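Local atomic coordinates of cysteine protease (Xylella fastidiosa, PDB entry 3OIS), a protein that probably acts as a cysteine-type peptidase of the papain family and binds uridine-5'-diphosphate. Residues Asn81-Ala86 with Asp128-Leu133; Phe89-Asp94 with Pro98-Ser103; Ile107-Arg112 with Lys166-Gln171. All blocks are in the same frame, centred on the assembly; numbering follows the deposited sequence.

All three contacts lie in the helical part of a papain-like fold. Interaction 1 packs helix 78-93 against helix 126-135, which carries Lys131 to the bound UDP. Interaction 2 follows helix 78-93 to its C-terminal end and the loop leading to helix 104-114; Pro102 of that loop touches Ala84, and the centres of the two contacts are about 13 Å apart. Interaction 3 takes up helix 104-114 in turn and joins it to the loop before helix 170-176, again about 13 Å from interaction 1 between centres. The two meet where Val132 of interaction 1 packs on Asn110 and Glu111 of interaction 3. Interactions 2 and 3, about 20 Å apart between centres, lie away from the nucleotide.

Interaction 1. Residues Asn81-Ala86 with Asp128-Leu133; sequences NALAAA and DGIKVL. With UDP (uridine-5'-diphosphate), chain E.
Leu83 reaches across from helix 78-93 and lays its two methyls against helix 126-135. Its CG stands anti to the carbonyl carbon (chi1 -75°), which sends the isobutyl fork toward helix 126-135. CD1 goes to the backbone itself, 3.5 Å from Gly129 CA: with no side chain on Gly129, the methyl can settle directly on the helix. CD2 meets Ile130, approaching its CG1 to 3.7 Å, and the two side chains cross at about a right angle. Nearer its base, Leu83 CB is covered by Leu133 CD1 at 4.0 Å. The short helical segments pass at 10.4 Å between axes, with their N-to-C directions 41° apart. Val205 of strand 204-211 also lies on Leu83, while Ile130 also packs on Trp284 and Ile286 of strand 280-287, so the helix pair packs against the sheet through these residues. From the same turn of helix 126-135, Lys131 NZ donates to UDP O2B at 2.7 Å, with a weak bond to O3A. The helix thus has two kinds of surface: a buried hydrocarbon patch held by dispersion and exclusion of water, and a lysine probably offering positive charge to the diphosphate.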
loop_
_atom_site.group_PDB
_atom_site.type_symbol
_atom_site.label_atom_id
_atom_site.label_comp_id
_atom_site.label_asym_id
_atom_site.label_seq_id
_atom_site.Cartn_x
_atom_site.Cartn_y
_atom_site.Cartn_z
ATOM N N ASN A 81 -0.015 5.107 -1.556
ATOM C CA ASN A 81 -1.333 5.178 -0.883
ATOM C C ASN A 81 -1.433 4.269 0.337
ATOM O O ASN A 81 -1.890 4.711 1.434
ATOM C CB ASN A 81 -2.485 4.887 -1.848
ATOM C CG ASN A 81 -2.792 6.047 -2.745
ATOM O OD1 ASN A 81 -1.967 6.424 -3.660
ATOM N ND2 ASN A 81 -3.925 6.648 -2.537
ATOM N N ALA A 82 -0.927 3.033 0.201
ATOM C CA ALA A 82 -0.881 2.099 1.293
ATOM C C ALA A 82 0.047 2.646 2.401
ATOM O O ALA A 82 -0.313 2.616 3.566
ATOM C CB ALA A 82 -0.386 0.705 0.835
ATOM N N LEU A 83 1.240 3.145 2.019
ATOM C CA LEU A 83 2.175 3.612 3.000
ATOM C C LEU A 83 1.748 4.936 3.650
ATOM O O LEU A 83 2.003 5.133 4.872
ATOM C CB LEU A 83 3.561 3.775 2.363
ATOM C CG LEU A 83 4.249 2.411 2.143
ATOM C CD1 LEU A 83 5.571 2.616 1.198
ATOM C CD2 LEU A 83 4.649 1.687 3.493
ATOM N N ALA A 84 1.110 5.840 2.891
ATOM C CA ALA A 84 0.525 7.095 3.465
ATOM C C ALA A 84 -0.411 6.727 4.594
ATOM O O ALA A 84 -0.349 7.368 5.678
ATOM C CB ALA A 84 -0.227 7.888 2.417
ATOM N N ALA A 85 -1.231 5.702 4.368
ATOM C CA ALA A 85 -2.215 5.267 5.390
ATOM C C ALA A 85 -1.508 4.634 6.611
ATOM O O ALA A 85 -1.929 4.830 7.777
ATOM C CB ALA A 85 -3.323 4.323 4.759
ATOM N N ALA A 86 -0.453 3.821 6.413
ATOM C CA ALA A 86 0.270 3.250 7.537
ATOM C C ALA A 86 0.800 4.391 8.403
ATOM O O ALA A 86 0.707 4.283 9.645
ATOM C CB ALA A 86 1.441 2.363 7.018
ATOM N N ASP A 128 10.967 0.444 -1.504
ATOM C CA ASP A 128 11.504 1.748 -1.874
ATOM C C ASP A 128 10.638 2.907 -1.299
ATOM O O ASP A 128 11.162 3.901 -0.842
ATOM C CB ASP A 128 11.550 1.887 -3.413
ATOM C CG ASP A 128 12.652 1.030 -4.004
ATOM O OD1 ASP A 128 13.575 0.629 -3.224
ATOM O OD2 ASP A 128 12.609 0.778 -5.231
ATOM N N GLY A 129 9.318 2.691 -1.236
ATOM C CA GLY A 129 8.458 3.652 -0.502
ATOM C C GLY A 129 8.907 3.698 0.959
ATOM O O GLY A 129 8.925 4.760 1.543
ATOM N N ILE A 130 9.202 2.537 1.542
ATOM C CA ILE A 130 9.692 2.489 2.925
ATOM C C ILE A 130 11.048 3.170 3.102
ATOM O O ILE A 130 11.253 3.930 4.024
ATOM C CB ILE A 130 9.678 1.050 3.402
ATOM C CG1 ILE A 130 8.231 0.627 3.578
ATOM C CG2 ILE A 130 10.365 0.882 4.804
ATOM C CD1 ILE A 130 8.156 -0.928 3.848
ATOM N N LYS A 131 11.958 2.972 2.164
ATOM C CA LYS A 131 13.204 3.714 2.171
ATOM C C LYS A 131 13.000 5.250 2.170
ATOM O O LYS A 131 13.701 5.956 2.912
ATOM C CB LYS A 131 14.045 3.326 0.985
ATOM C CG LYS A 131 15.540 3.748 1.187
ATOM C CD LYS A 131 16.384 2.677 1.833
ATOM C CE LYS A 131 17.783 3.127 1.976
ATOM N NZ LYS A 131 18.424 2.126 2.826
ATOM N N VAL A 132 12.102 5.766 1.321
ATOM C CA VAL A 132 11.724 7.168 1.313
ATOM C C VAL A 132 11.253 7.587 2.709
ATOM O O VAL A 132 11.778 8.528 3.266
ATOM C CB VAL A 132 10.594 7.489 0.307
ATOM C CG1 VAL A 132 10.157 8.923 0.413
ATOM C CG2 VAL A 132 11.053 7.153 -1.137
ATOM N N LEU A 133 10.322 6.820 3.298
ATOM C CA LEU A 133 9.891 7.175 4.662
ATOM C C LEU A 133 10.997 7.194 5.703
ATOM O O LEU A 133 10.875 7.983 6.657
ATOM C CB LEU A 133 8.749 6.274 5.098
ATOM C CG LEU A 133 7.494 6.448 4.265
ATOM C CD1 LEU A 133 6.388 5.343 4.674
ATOM C CD2 LEU A 133 6.911 7.843 4.343
HETATM N N1 UDP E . 16.784 -2.441 7.087
HETATM C C2 UDP E . 15.577 -2.950 7.478
HETATM N N3 UDP E . 14.847 -2.247 8.429
HETATM C C4 UDP E . 15.308 -1.083 8.955
HETATM C C5 UDP E . 16.567 -0.571 8.593
HETATM C C6 UDP E . 17.236 -1.235 7.555
HETATM O O2 UDP E . 15.119 -3.955 7.033
HETATM O O4 UDP E . 14.607 -0.566 9.884
HETATM C "C1'" UDP E . 17.584 -3.308 6.153
HETATM C "C2'" UDP E . 17.069 -3.327 4.730
HETATM O "O2'" UDP E . 17.461 -4.598 4.215
HETATM C "C3'" UDP E . 17.923 -2.264 4.161
HETATM C "C4'" UDP E . 19.293 -2.556 4.814
HETATM O "O4'" UDP E . 18.966 -2.924 6.171
HETATM O "O3'" UDP E . 18.007 -2.505 2.759
HETATM C "C5'" UDP E . 20.209 -1.340 4.710
HETATM O "O5'" UDP E . 19.585 -0.289 5.444
HETATM P PA UDP E . 20.300 0.977 5.921
HETATM O O1A UDP E . 19.381 2.077 6.287
HETATM O O2A UDP E . 21.348 0.654 6.929
HETATM O O3A UDP E . 21.042 1.352 4.520
HETATM P PB UDP E . 21.800 2.661 3.948
HETATM O O1B UDP E . 23.100 2.212 3.461
HETATM O O2B UDP E . 20.898 3.161 2.944
HETATM O O3B UDP E . 21.996 3.727 4.982
#

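Interaction 2. Residues Phe89-Asp94 with Pro98-Ser103; sequences FERIHD and PEFIPS
Arg91 clasps Pro98 where, in this papain-like fold, the last turn of helix 78-93 meets the loop that runs on to helix 104-114. The polar part is an end-on grip: in one of the two modelled conformers of Arg91, both terminal nitrogens donate to a single acceptor, Pro98 O. The NH1 to Pro98 O bond is 2.8 Å, lying in the carbonyl plane, and its N-H...O angle of 139° is well short of straight, as expected when two N-H groups converge on one oxygen. The guanidinium gets there through a chain bent at chi3 (78°). Among the flat groups, Phe100 CE1 lies near one face of the guanidinium, offset toward the rim, but the pair is modelled too close and the detail is doubtful. Phe100 also packs edge-to-face with Tyr179. A looser van der Waals contact sets Ile92 CD1 3.7 Å from Glu99 OE2, an oxygen whose polar partner is Gln88 NE2 on helix 78-93. Farther along the loop, Ser103 sits at the N-cap of helix 104-114, its OG bonded to Phe106 N. The second bond of the grip, Arg91 NH2 to Pro98 O, is 2.7 Å long and its donor is tilted 18° from the carbonyl plane.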
loop_
_atom_site.group_PDB
_atom_site.type_symbol
_atom_site.label_atom_id
_atom_site.label_comp_id
_atom_site.label_asym_id
_atom_site.label_seq_id
_atom_site.Cartn_x
_atom_site.Cartn_y
_atom_site.Cartn_z
ATOM N N PHE A 89 -2.131 6.170 10.166
ATOM C CA PHE A 89 -2.601 5.323 11.218
ATOM C C PHE A 89 -1.681 5.388 12.423
ATOM O O PHE A 89 -2.175 5.438 13.583
ATOM C CB PHE A 89 -2.652 3.869 10.717
ATOM C CG PHE A 89 -3.178 2.871 11.723
ATOM C CD1 PHE A 89 -4.504 2.378 11.632
ATOM C CD2 PHE A 89 -2.381 2.450 12.792
ATOM C CE1 PHE A 89 -4.987 1.412 12.587
ATOM C CE2 PHE A 89 -2.861 1.486 13.725
ATOM C CZ PHE A 89 -4.168 0.978 13.615
ATOM N N GLU A 90 -0.358 5.281 12.183
ATOM C CA GLU A 90 0.612 5.255 13.291
ATOM C C GLU A 90 0.585 6.565 14.067
ATOM O O GLU A 90 0.789 6.550 15.304
ATOM C CB GLU A 90 2.070 4.907 12.856
ATOM C CG GLU A 90 2.318 3.478 12.389
ATOM C CD GLU A 90 2.165 2.407 13.461
ATOM O OE1 GLU A 90 3.004 2.310 14.393
ATOM O OE2 GLU A 90 1.223 1.640 13.327
ATOM N N ARG A 91 0.298 7.687 13.389
ATOM C CA ARG A 91 0.324 8.987 14.087
ATOM C C ARG A 91 -0.844 9.055 15.048
ATOM O O ARG A 91 -0.701 9.568 16.170
ATOM C CB ARG A 91 0.398 10.169 13.120
ATOM C CG ARG A 91 1.860 10.356 12.613
ATOM C CD ARG A 91 2.062 11.472 11.628
ATOM N NE ARG A 91 2.104 12.787 12.282
ATOM C CZ ARG A 91 1.101 13.663 12.282
ATOM N NH1 ARG A 91 -0.032 13.362 11.664
ATOM N NH2 ARG A 91 1.228 14.844 12.907
ATOM N N ILE A 92 -1.969 8.489 14.657
ATOM C CA ILE A 92 -3.080 8.361 15.614
ATOM C C ILE A 92 -2.644 7.564 16.839
ATOM O O ILE A 92 -2.624 8.092 17.953
ATOM C CB ILE A 92 -4.320 7.753 14.966
ATOM C CG1 ILE A 92 -4.839 8.708 13.878
ATOM C CG2 ILE A 92 -5.401 7.435 16.038
ATOM C CD1 ILE A 92 -5.854 8.010 12.983
ATOM N N HIS A 93 -2.269 6.317 16.630
ATOM C CA HIS A 93 -1.847 5.440 17.717
ATOM C C HIS A 93 -0.675 5.985 18.557
ATOM O O HIS A 93 -0.594 5.745 19.756
ATOM C CB HIS A 93 -1.500 4.060 17.160
ATOM C CG HIS A 93 -1.520 2.978 18.191
ATOM N ND1 HIS A 93 -2.410 2.980 19.246
ATOM C CD2 HIS A 93 -0.785 1.846 18.318
ATOM C CE1 HIS A 93 -2.208 1.905 19.989
ATOM N NE2 HIS A 93 -1.232 1.197 19.444
ATOM N N ASP A 94 0.236 6.709 17.931
ATOM C CA ASP A 94 1.320 7.325 18.661
ATOM C C ASP A 94 0.831 8.647 19.298
ATOM O O ASP A 94 1.644 9.387 19.846
ATOM C CB ASP A 94 2.508 7.601 17.728
ATOM C CG ASP A 94 3.262 6.351 17.328
ATOM O OD1 ASP A 94 3.142 5.295 17.993
ATOM O OD2 ASP A 94 4.024 6.425 16.347
ATOM N N PRO A 98 -0.988 17.632 14.533
ATOM C CA PRO A 98 -2.350 17.381 14.027
ATOM C C PRO A 98 -2.414 16.119 13.137
ATOM O O PRO A 98 -1.388 15.605 12.664
ATOM C CB PRO A 98 -2.630 18.598 13.153
ATOM C CG PRO A 98 -1.287 18.973 12.615
ATOM C CD PRO A 98 -0.280 18.649 13.716
ATOM N N GLU A 99 -3.619 15.670 12.895
ATOM C CA GLU A 99 -3.832 14.676 11.896
ATOM C C GLU A 99 -3.740 15.309 10.494
ATOM O O GLU A 99 -4.359 16.318 10.203
ATOM C CB GLU A 99 -5.213 14.024 12.135
ATOM C CG GLU A 99 -5.611 13.036 11.032
ATOM C CD GLU A 99 -6.626 11.998 11.505
ATOM O OE1 GLU A 99 -7.384 12.238 12.495
ATOM O OE2 GLU A 99 -6.673 10.936 10.871
ATOM N N PHE A 100 -2.943 14.718 9.616
ATOM C CA PHE A 100 -2.972 15.146 8.211
ATOM C C PHE A 100 -2.864 13.914 7.334
ATOM O O PHE A 100 -2.369 12.898 7.799
ATOM C CB PHE A 100 -1.834 16.158 7.871
ATOM C CG PHE A 100 -0.447 15.636 8.193
ATOM C CD1 PHE A 100 0.150 15.936 9.386
ATOM C CD2 PHE A 100 0.234 14.794 7.305
ATOM C CE1 PHE A 100 1.430 15.441 9.710
ATOM C CE2 PHE A 100 1.528 14.291 7.617
ATOM C CZ PHE A 100 2.113 14.598 8.830
ATOM N N ILE A 101 -3.318 14.017 6.086
ATOM C CA ILE A 101 -3.064 12.956 5.097
ATOM C C ILE A 101 -1.605 13.189 4.626
ATOM O O ILE A 101 -1.276 14.295 4.226
ATOM C CB ILE A 101 -4.003 13.083 3.913
ATOM C CG1 ILE A 101 -5.449 12.703 4.339
ATOM C CG2 ILE A 101 -3.619 12.059 2.827
ATOM C CD1 ILE A 101 -6.529 13.052 3.239
ATOM N N PRO A 102 -0.743 12.160 4.737
ATOM C CA PRO A 102 0.636 12.320 4.221
ATOM C C PRO A 102 0.636 12.485 2.695
ATOM O O PRO A 102 -0.235 11.903 2.000
ATOM C CB PRO A 102 1.335 11.002 4.605
ATOM C CG PRO A 102 0.517 10.466 5.757
ATOM C CD PRO A 102 -0.895 10.880 5.477
ATOM N N SER A 103 1.541 13.323 2.187
ATOM C CA SER A 103 1.681 13.522 0.718
ATOM C C SER A 103 2.055 12.266 -0.086
ATOM O O SER A 103 3.222 11.857 -0.113
ATOM C CB SER A 103 2.710 14.615 0.394
ATOM O OG SER A 103 2.762 14.710 -1.009
#

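Interaction 3. Residues Ile107-Arg112 with Lys166-Gln171; sequences IYYNER and KKPSDQ
The outer flank of helix 104-114 in this papain-like fold is covered by the loop that leads into helix 170-176, and the aromatic ring of Tyr109 is the surface on which that loop rests. Tyr109 CG stands anti to the backbone N (chi1 179°), carrying the ring outward from the helix to meet Lys166, Lys167 and Pro168. Two C-H groups lie over the same face of the ring. Pro168 CD sits 3.8 Å from the centroid of the Tyr109 ring, 21° off its normal, and Lys167 CA lies 3.9 Å from that centroid, so both make CH-pi contacts, offset toward the rim. The proline CD is nearer the helix end of the ring, 3.6 Å from Tyr109 CD2, whereas the lysine backbone covers the part around CZ. Past the face, Lys167 CB comes within 3.4 Å of Tyr109 OH, and the extended lysine chain then leads its amine away. The carbonyl of Lys166 meets the ring obliquely, its O 3.2 Å from Tyr109 CD1.

Arg112, one turn on, fastens the same helix to its surroundings. Its NE donates to Tyr108 O at 3.1 Å, coming from above the carbonyl plane, with NE also lying over the centre of the Tyr108 ring. NH2 bonds to Ala164 O, earlier in the same loop, and NH1 to Tyr120 O. Asn110 adds a further tie, its OD1 bonded to Tyr173 OH on helix 170-176, a tyrosine that also touches Tyr109 and Pro168. Beyond the proline, Ser169 OG accepts from Cys172 N. The arrangement is thus CH-pi packing of Lys167 CA and Pro168 CD on one tyrosine face, followed by a serine N-cap that starts helix 170-176 in the helical part of the papain-like fold.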
loop_
_atom_site.group_PDB
_atom_site.type_symbol
_atom_site.label_atom_id
_atom_site.label_comp_id
_atom_site.label_asym_id
_atom_site.label_seq_id
_atom_site.Cartn_x
_atom_site.Cartn_y
_atom_site.Cartn_z
ATOM N N ILE A 107 5.815 10.716 -1.686
ATOM C CA ILE A 107 6.341 9.363 -1.608
ATOM C C ILE A 107 6.612 8.838 -3.014
ATOM O O ILE A 107 7.688 8.315 -3.238
ATOM C CB ILE A 107 5.465 8.417 -0.795
ATOM C CG1 ILE A 107 5.351 8.893 0.689
ATOM C CG2 ILE A 107 5.940 6.910 -0.810
ATOM C CD1 ILE A 107 4.193 8.241 1.324
ATOM N N TYR A 108 5.634 8.945 -3.893
ATOM C CA TYR A 108 5.707 8.320 -5.243
ATOM C C TYR A 108 6.845 8.948 -6.063
ATOM O O TYR A 108 7.516 8.259 -6.808
ATOM C CB TYR A 108 4.336 8.389 -5.955
ATOM C CG TYR A 108 4.247 7.586 -7.264
ATOM C CD1 TYR A 108 4.821 6.274 -7.343
ATOM C CD2 TYR A 108 3.511 8.090 -8.348
ATOM C CE1 TYR A 108 4.679 5.522 -8.544
ATOM C CE2 TYR A 108 3.417 7.391 -9.574
ATOM C CZ TYR A 108 4.032 6.106 -9.642
ATOM O OH TYR A 108 3.863 5.430 -10.809
ATOM N N TYR A 109 7.060 10.260 -5.943
ATOM C CA TYR A 109 8.126 10.919 -6.723
ATOM C C TYR A 109 9.480 10.365 -6.246
ATOM O O TYR A 109 10.323 9.881 -7.056
ATOM C CB TYR A 109 8.031 12.466 -6.549
ATOM C CG TYR A 109 9.120 13.164 -7.305
ATOM C CD1 TYR A 109 8.864 13.636 -8.551
ATOM C CD2 TYR A 109 10.395 13.312 -6.779
ATOM C CE1 TYR A 109 9.880 14.227 -9.308
ATOM C CE2 TYR A 109 11.417 13.976 -7.544
ATOM C CZ TYR A 109 11.140 14.384 -8.741
ATOM O OH TYR A 109 12.133 15.010 -9.397
ATOM N N ASN A 110 9.687 10.312 -4.923
ATOM C CA ASN A 110 10.913 9.834 -4.438
ATOM C C ASN A 110 11.140 8.346 -4.644
ATOM O O ASN A 110 12.279 7.931 -4.851
ATOM C CB ASN A 110 11.095 10.312 -2.982
ATOM C CG ASN A 110 11.342 11.836 -2.949
ATOM O OD1 ASN A 110 12.328 12.314 -3.463
ATOM N ND2 ASN A 110 10.409 12.575 -2.387
ATOM N N GLU A 111 10.085 7.527 -4.625
ATOM C CA GLU A 111 10.282 6.111 -4.962
ATOM C C GLU A 111 10.878 5.986 -6.369
ATOM O O GLU A 111 11.739 5.187 -6.569
ATOM C CB GLU A 111 8.945 5.343 -4.992
ATOM C CG GLU A 111 8.349 5.136 -3.638
ATOM C CD GLU A 111 6.913 4.607 -3.686
ATOM O OE1 GLU A 111 6.093 5.130 -4.441
ATOM O OE2 GLU A 111 6.682 3.581 -2.976
ATOM N N ARG A 112 10.448 6.809 -7.309
ATOM C CA ARG A 112 10.862 6.659 -8.732
ATOM C C ARG A 112 12.276 7.290 -8.960
ATOM O O ARG A 112 12.810 7.157 -10.008
ATOM C CB ARG A 112 9.821 7.268 -9.634
ATOM C CG ARG A 112 8.604 6.199 -9.626
ATOM C CD ARG A 112 7.465 6.694 -10.513
ATOM N NE ARG A 112 6.984 7.833 -9.794
ATOM C CZ ARG A 112 6.663 8.955 -10.354
ATOM N NH1 ARG A 112 6.690 9.058 -11.697
ATOM N NH2 ARG A 112 6.261 9.930 -9.559
ATOM N N LYS A 166 6.267 16.262 -11.117
ATOM C CA LYS A 166 6.879 17.465 -10.521
ATOM C C LYS A 166 7.731 17.206 -9.260
ATOM O O LYS A 166 7.327 16.463 -8.329
ATOM C CB LYS A 166 5.727 18.414 -10.162
ATOM C CG LYS A 166 5.078 19.147 -11.305
ATOM C CD LYS A 166 4.442 20.430 -10.726
ATOM C CE LYS A 166 5.382 20.982 -9.628
ATOM N NZ LYS A 166 5.283 22.492 -9.471
ATOM N N LYS A 167 8.920 17.810 -9.195
ATOM C CA LYS A 167 9.801 17.639 -8.067
ATOM C C LYS A 167 9.225 18.458 -6.866
ATOM O O LYS A 167 8.981 19.647 -7.025
ATOM C CB LYS A 167 11.232 18.171 -8.395
ATOM C CG LYS A 167 12.161 18.003 -7.210
ATOM C CD LYS A 167 13.558 18.502 -7.476
ATOM C CE LYS A 167 14.402 18.249 -6.233
ATOM N NZ LYS A 167 15.827 18.271 -6.614
ATOM N N PRO A 168 9.019 17.837 -5.717
ATOM C CA PRO A 168 8.557 18.612 -4.551
ATOM C C PRO A 168 9.591 19.708 -4.157
ATOM O O PRO A 168 10.836 19.582 -4.288
ATOM C CB PRO A 168 8.456 17.591 -3.434
ATOM C CG PRO A 168 8.240 16.186 -4.202
ATOM C CD PRO A 168 9.076 16.366 -5.430
ATOM N N SER A 169 9.019 20.782 -3.661
ATOM C CA SER A 169 9.797 21.948 -3.315
ATOM C C SER A 169 10.784 21.666 -2.210
ATOM O O SER A 169 10.685 20.719 -1.402
ATOM C CB SER A 169 8.810 23.030 -2.854
ATOM O OG SER A 169 8.522 22.823 -1.478
ATOM N N ASP A 170 11.805 22.524 -2.143
ATOM C CA ASP A 170 12.773 22.387 -1.077
ATOM C C ASP A 170 12.108 22.405 0.291
ATOM O O ASP A 170 12.551 21.655 1.193
ATOM C CB ASP A 170 13.777 23.542 -1.144
ATOM C CG ASP A 170 14.846 23.291 -2.159
ATOM O OD1 ASP A 170 14.827 22.192 -2.796
ATOM O OD2 ASP A 170 15.689 24.203 -2.310
ATOM N N GLN A 171 11.039 23.203 0.422
ATOM C CA GLN A 171 10.318 23.338 1.727
ATOM C C GLN A 171 9.644 21.993 2.088
ATOM O O GLN A 171 9.668 21.572 3.231
ATOM C CB GLN A 171 9.283 24.503 1.801
ATOM C CG GLN A 171 8.844 24.893 3.283
ATOM C CD GLN A 171 10.038 25.055 4.354
ATOM O OE1 GLN A 171 11.028 25.742 4.096
ATOM N NE2 GLN A 171 9.932 24.348 5.533
#